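Local atomic coordinates of hypothetical protein Atu2327 (Agrobacterium tumefaciens, PDB entry 2O8I), a protein that is probably an OHCU decarboxylase, an enzyme of purine degradation that converts 2-oxo-4-hydroxy-4-carboxy-5-ureidoimidazoline to allantoin, although its own function has not been established. Residues A9-H17 with A154-L162. Sequence-based numbering, arbitrary orientation.
Sequences ARFGGVFEH and AWLRLASML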
ATOM      1  N   ALA A   9      13.050  -8.422  -5.530  1.00 29.87           N
ATOM      2  CA  ALA A   9      12.921  -7.132  -4.978  1.00 29.34           C
ATOM      3  C   ALA A   9      11.959  -6.144  -5.642  1.00 30.85           C
ATOM      4  O   ALA A   9      10.978  -5.783  -5.025  1.00 32.60           O
ATOM      5  CB  ALA A   9      14.271  -6.483  -4.792  1.00 28.31           C
ATOM      6  N   ARG A  10      12.092  -5.722  -6.890  1.00 31.55           N
ATOM      7  CA  ARG A  10      11.374  -6.113  -8.065  1.00 29.86           C
ATOM      8  C   ARG A  10       9.920  -6.496  -8.098  1.00 29.35           C
ATOM      9  O   ARG A  10       9.068  -5.631  -8.315  1.00 27.84           O
ATOM     10  CB  ARG A  10      12.181  -6.576  -9.235  1.00 31.94           C
ATOM     11  CG  ARG A  10      12.005  -5.616 -10.352  1.00 30.81           C
ATOM     12  CD  ARG A  10      13.233  -4.927 -10.555  1.00 28.50           C
ATOM     13  NE  ARG A  10      13.929  -5.258 -11.795  1.00 33.25           N
ATOM     14  CZ  ARG A  10      13.626  -4.921 -13.078  1.00 32.61           C
ATOM     15  NH1 ARG A  10      12.489  -4.319 -13.447  1.00 29.08           N
ATOM     16  NH2 ARG A  10      14.511  -5.248 -14.033  1.00 28.71           N
ATOM     17  N   PHE A  11       9.646  -7.788  -7.921  1.00 28.10           N
ATOM     18  CA  PHE A  11       8.347  -8.302  -8.221  1.00 27.76           C
ATOM     19  C   PHE A  11       7.788  -8.984  -6.974  1.00 29.05           C
ATOM     20  O   PHE A  11       6.677  -9.508  -6.996  1.00 29.42           O
ATOM     21  CB  PHE A  11       8.403  -9.259  -9.407  1.00 28.15           C
ATOM     22  CG  PHE A  11       9.071  -8.685 -10.651  1.00 28.07           C
ATOM     23  CD1 PHE A  11       8.542  -7.577 -11.306  1.00 28.23           C
ATOM     24  CD2 PHE A  11      10.216  -9.274 -11.172  1.00 25.79           C
ATOM     25  CE1 PHE A  11       9.169  -7.057 -12.477  1.00 28.95           C
ATOM     26  CE2 PHE A  11      10.849  -8.769 -12.320  1.00 26.89           C
ATOM     27  CZ  PHE A  11      10.315  -7.662 -12.982  1.00 28.59           C
ATOM     28  N   GLY A  12       8.543  -8.963  -5.876  1.00 29.67           N
ATOM     29  CA  GLY A  12       8.057  -9.470  -4.598  1.00 31.44           C
ATOM     30  C   GLY A  12       6.749  -8.862  -4.086  1.00 33.33           C
ATOM     31  O   GLY A  12       5.985  -9.561  -3.427  1.00 33.46           O
ATOM     32  N   GLY A  13       6.502  -7.568  -4.386  1.00 34.15           N
ATOM     33  CA  GLY A  13       5.318  -6.857  -3.944  1.00 34.01           C
ATOM     34  C   GLY A  13       4.134  -6.902  -4.900  1.00 34.90           C
ATOM     35  O   GLY A  13       3.081  -6.337  -4.609  1.00 35.79           O
ATOM     36  N   VAL A  14       4.278  -7.516  -6.060  1.00 34.35           N
ATOM     37  CA  VAL A  14       3.203  -7.440  -7.044  1.00 35.18           C
ATOM     38  C   VAL A  14       1.962  -8.159  -6.482  1.00 36.04           C
ATOM     39  O   VAL A  14       0.818  -7.756  -6.707  1.00 37.41           O
ATOM     40  CB  VAL A  14       3.663  -8.028  -8.438  1.00 35.30           C
ATOM     41  CG1 VAL A  14       2.479  -8.312  -9.364  1.00 32.89           C
ATOM     42  CG2 VAL A  14       4.663  -7.094  -9.098  1.00 33.63           C
ATOM     43  N   PHE A  15       2.201  -9.255  -5.791  1.00 36.37           N
ATOM     44  CA  PHE A  15       1.221  -9.848  -4.919  1.00 36.25           C
ATOM     45  C   PHE A  15       1.668  -9.331  -3.571  1.00 36.46           C
ATOM     46  O   PHE A  15       2.736  -9.663  -3.067  1.00 36.34           O
ATOM     47  CB  PHE A  15       1.259 -11.396  -5.003  1.00 36.61           C
ATOM     48  CG  PHE A  15       0.712 -11.935  -6.295  1.00 34.84           C
ATOM     49  CD1 PHE A  15       1.453 -11.882  -7.460  1.00 37.46           C
ATOM     50  CD2 PHE A  15      -0.551 -12.433  -6.366  1.00 36.13           C
ATOM     51  CE1 PHE A  15       0.942 -12.361  -8.700  1.00 35.11           C
ATOM     52  CE2 PHE A  15      -1.081 -12.903  -7.575  1.00 37.38           C
ATOM     53  CZ  PHE A  15      -0.313 -12.867  -8.745  1.00 38.38           C
ATOM     54  N   GLU A  16       0.839  -8.476  -3.009  1.00 36.98           N
ATOM     55  CA  GLU A  16       1.176  -7.724  -1.849  1.00 37.53           C
ATOM     56  C   GLU A  16       1.680  -8.602  -0.705  1.00 37.81           C
ATOM     57  O   GLU A  16       1.098  -9.631  -0.438  1.00 37.82           O
ATOM     58  CB  GLU A  16      -0.051  -6.921  -1.436  1.00 37.56           C
ATOM     59  CG  GLU A  16       0.316  -5.821  -0.512  1.00 39.08           C
ATOM     60  CD  GLU A  16       0.550  -4.532  -1.239  1.00 39.98           C
ATOM     61  OE1 GLU A  16       0.188  -4.427  -2.409  1.00 41.84           O
ATOM     62  OE2 GLU A  16       1.053  -3.608  -0.634  1.00 41.88           O
ATOM     63  N   HIS A  17       2.774  -8.192  -0.053  1.00 38.90           N
ATOM     64  CA  HIS A  17       3.367  -8.938   1.051  1.00 39.59           C
ATOM     65  C   HIS A  17       3.557 -10.423   0.732  1.00 40.79           C
ATOM     66  O   HIS A  17       3.689 -11.249   1.660  1.00 42.07           O
ATOM     67  CB  HIS A  17       2.576  -8.750   2.361  1.00 40.26           C
ATOM     68  CG  HIS A  17       2.454  -7.313   2.790  1.00 41.77           C
ATOM     69  ND1 HIS A  17       1.286  -6.604   2.658  1.00 44.09           N
ATOM     70  CD2 HIS A  17       3.364  -6.442   3.294  1.00 42.74           C
ATOM     71  CE1 HIS A  17       1.473  -5.357   3.065  1.00 45.57           C
ATOM     72  NE2 HIS A  17       2.726  -5.230   3.453  1.00 42.81           N
ATOM     73  N   ALA A 154      -2.385  -7.619 -10.135  1.00 33.30           N
ATOM     74  CA  ALA A 154      -1.007  -7.969 -10.475  1.00 32.51           C
ATOM     75  C   ALA A 154      -0.706  -7.463 -11.875  1.00 31.69           C
ATOM     76  O   ALA A 154       0.348  -6.816 -12.115  1.00 31.09           O
ATOM     77  CB  ALA A 154      -0.741  -9.521 -10.358  1.00 32.57           C
ATOM     78  N   TRP A 155      -1.649  -7.702 -12.779  1.00 30.04           N
ATOM     79  CA  TRP A 155      -1.477  -7.271 -14.143  1.00 30.16           C
ATOM     80  C   TRP A 155      -1.345  -5.764 -14.219  1.00 30.41           C
ATOM     81  O   TRP A 155      -0.428  -5.227 -14.876  1.00 31.07           O
ATOM     82  CB  TRP A 155      -2.629  -7.761 -15.054  1.00 30.48           C
ATOM     83  CG  TRP A 155      -2.677  -7.001 -16.337  1.00 28.31           C
ATOM     84  CD1 TRP A 155      -3.533  -5.993 -16.662  1.00 28.53           C
ATOM     85  CD2 TRP A 155      -1.786  -7.135 -17.423  1.00 27.08           C
ATOM     86  NE1 TRP A 155      -3.250  -5.504 -17.914  1.00 26.91           N
ATOM     87  CE2 TRP A 155      -2.175  -6.189 -18.405  1.00 27.82           C
ATOM     88  CE3 TRP A 155      -0.713  -7.988 -17.687  1.00 28.46           C
ATOM     89  CZ2 TRP A 155      -1.522  -6.062 -19.629  1.00 28.77           C
ATOM     90  CZ3 TRP A 155      -0.052  -7.859 -18.896  1.00 29.31           C
ATOM     91  CH2 TRP A 155      -0.460  -6.896 -19.859  1.00 29.38           C
ATOM     92  N   LEU A 156      -2.265  -5.074 -13.559  1.00 30.16           N
ATOM     93  CA  LEU A 156      -2.270  -3.619 -13.582  1.00 30.48           C
ATOM     94  C   LEU A 156      -0.972  -3.054 -12.999  1.00 29.83           C
ATOM     95  O   LEU A 156      -0.409  -2.081 -13.531  1.00 30.01           O
ATOM     96  CB  LEU A 156      -3.492  -3.053 -12.828  1.00 30.71           C
ATOM     97  CG  LEU A 156      -4.872  -3.344 -13.444  1.00 30.85           C
ATOM     98  CD1 LEU A 156      -5.955  -2.996 -12.423  1.00 29.73           C
ATOM     99  CD2 LEU A 156      -5.071  -2.557 -14.764  1.00 27.59           C
ATOM    100  N   ARG A 157      -0.493  -3.665 -11.923  1.00 28.70           N
ATOM    101  CA  ARG A 157       0.777  -3.220 -11.336  1.00 28.56           C
ATOM    102  C   ARG A 157       1.929  -3.375 -12.313  1.00 27.51           C
ATOM    103  O   ARG A 157       2.596  -2.373 -12.642  1.00 27.28           O
ATOM    104  CB  ARG A 157       1.049  -3.922 -10.017  1.00 28.40           C
ATOM    105  CG  ARG A 157       0.012  -3.499  -8.984  1.00 30.90           C
ATOM    106  CD  ARG A 157       0.057  -4.384  -7.794  1.00 35.82           C
ATOM    107  NE  ARG A 157      -0.672  -3.783  -6.698  1.00 38.83           N
ATOM    108  CZ  ARG A 157      -0.566  -4.172  -5.435  1.00 41.56           C
ATOM    109  NH1 ARG A 157       0.282  -5.152  -5.119  1.00 42.42           N
ATOM    110  NH2 ARG A 157      -1.297  -3.574  -4.490  1.00 40.50           N
ATOM    111  N   LEU A 158       2.108  -4.603 -12.810  1.00 26.67           N
ATOM    112  CA  LEU A 158       3.124  -4.919 -13.823  1.00 25.90           C
ATOM    113  C   LEU A 158       3.052  -4.069 -15.076  1.00 26.16           C
ATOM    114  O   LEU A 158       4.089  -3.600 -15.541  1.00 26.01           O
ATOM    115  CB  LEU A 158       3.093  -6.386 -14.174  1.00 25.17           C
ATOM    116  CG  LEU A 158       3.642  -7.259 -13.042  1.00 25.04           C
ATOM    117  CD1 LEU A 158       3.146  -8.681 -13.224  1.00 22.06           C
ATOM    118  CD2 LEU A 158       5.168  -7.182 -13.011  1.00 23.51           C
ATOM    119  N   ALA A 159       1.838  -3.815 -15.585  1.00 26.35           N
ATOM    120  CA  ALA A 159       1.665  -2.897 -16.711  1.00 26.54           C
ATOM    121  C   ALA A 159       2.168  -1.457 -16.468  1.00 27.27           C
ATOM    122  O   ALA A 159       2.503  -0.760 -17.419  1.00 27.45           O
ATOM    123  CB  ALA A 159       0.237  -2.894 -17.186  1.00 25.90           C
ATOM    124  N   SER A 160       2.222  -0.987 -15.222  1.00 28.63           N
ATOM    125  CA  SER A 160       2.779   0.353 -14.983  1.00 29.82           C
ATOM    126  C   SER A 160       4.317   0.343 -14.930  1.00 30.40           C
ATOM    127  O   SER A 160       4.949   1.371 -15.181  1.00 30.50           O
ATOM    128  CB  SER A 160       2.201   1.011 -13.722  1.00 29.74           C
ATOM    129  OG  SER A 160       2.533   0.262 -12.552  1.00 32.19           O
HETATM  130  N   MSE A 161       4.895  -0.814 -14.623  1.00 30.76           N
HETATM  131  CA  MSE A 161       6.316  -0.961 -14.439  1.00 34.60           C
HETATM  132  C   MSE A 161       7.076  -1.462 -15.660  1.00 31.10           C
HETATM  133  O   MSE A 161       8.293  -1.402 -15.670  1.00 30.92           O
HETATM  134  CB  MSE A 161       6.568  -2.022 -13.410  1.00 33.67           C
HETATM  135  CG  MSE A 161       6.431  -1.656 -11.988  1.00 37.85           C
HETATM  136 SE   MSE A 161       6.354  -3.436 -11.094  1.00 51.04          SE
HETATM  137  CE  MSE A 161       4.504  -3.442 -10.470  1.00 42.67           C
ATOM    138  N   LEU A 162       6.381  -2.021 -16.645  1.00 29.09           N
ATOM    139  CA  LEU A 162       7.035  -2.818 -17.684  1.00 27.21           C
ATOM    140  C   LEU A 162       6.387  -2.543 -19.033  1.00 27.32           C
ATOM    141  O   LEU A 162       5.239  -2.158 -19.060  1.00 27.52           O
ATOM    142  CB  LEU A 162       6.914  -4.310 -17.328  1.00 25.36           C
ATOM    143  CG  LEU A 162       7.774  -4.865 -16.183  1.00 22.02           C
ATOM    144  CD1 LEU A 162       7.582  -6.322 -15.951  1.00 13.92           C
ATOM    145  CD2 LEU A 162       9.239  -4.597 -16.385  1.00 20.59           C
TER
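Val14 packs against helix 139-161 with both methyls. Val14 CG1 lies 3.6 Å from Ala154 CB and also meets CD1 of Leu158. CG2 meets Leu158 CD2 and the CE methyl of Met161, a selenomethionine. With CG1 anti to the backbone N (chi1 165°), the two branches divide between Ala154 and Met161, two turns apart on the same face of the helix, with Leu158 between them. Leu158 crosses Val14 at about a right angle and reaches on to Phe11, its CD2 3.8 Å from Phe11 CD1. The Phe11 and Leu162 side chains meet from opposite directions, Leu162 CD1 3.9 Å from Phe11 CE1. CE1 and CZ of Phe15 both touch Ala154 CB.

The polar part is carried by Arg157. Its chain is extended from CG to NE and brings the guanidinium to the loop after helix 4-11. Arg157 NH2 and NH1 grip one oxygen of Glu16 end-on, with Arg157 NH2 to Glu16 OE1 at 2.7 Å. Both nitrogens bond the same oxygen, and the carboxylate and guanidinium planes are 66° apart, so the pairing is neither two-oxygen nor coplanar. Arg157 NH1 also makes a weak hydrogen bond to Val14 O at 3.1 Å. Arg157 thus binds both side chain and backbone of the loop.

A type I beta turn runs from Phe11 to Val14, with Val14 N bonded to Phe11 O, and brings Val14 up to helix 139-161. Phe7 meets the Phe11 ring edge-to-face, while Phe48 and Leu44 of helix 37-50 border Phe15. Arg157 NE forms a salt bridge to Glu75 of the second subunit, so the arginine links loop, helix and dimer partner. The arrangement is helix-to-loop core packing in an all-helical fold, joining the N-terminal region to the C-terminal helix beside the subunit interface.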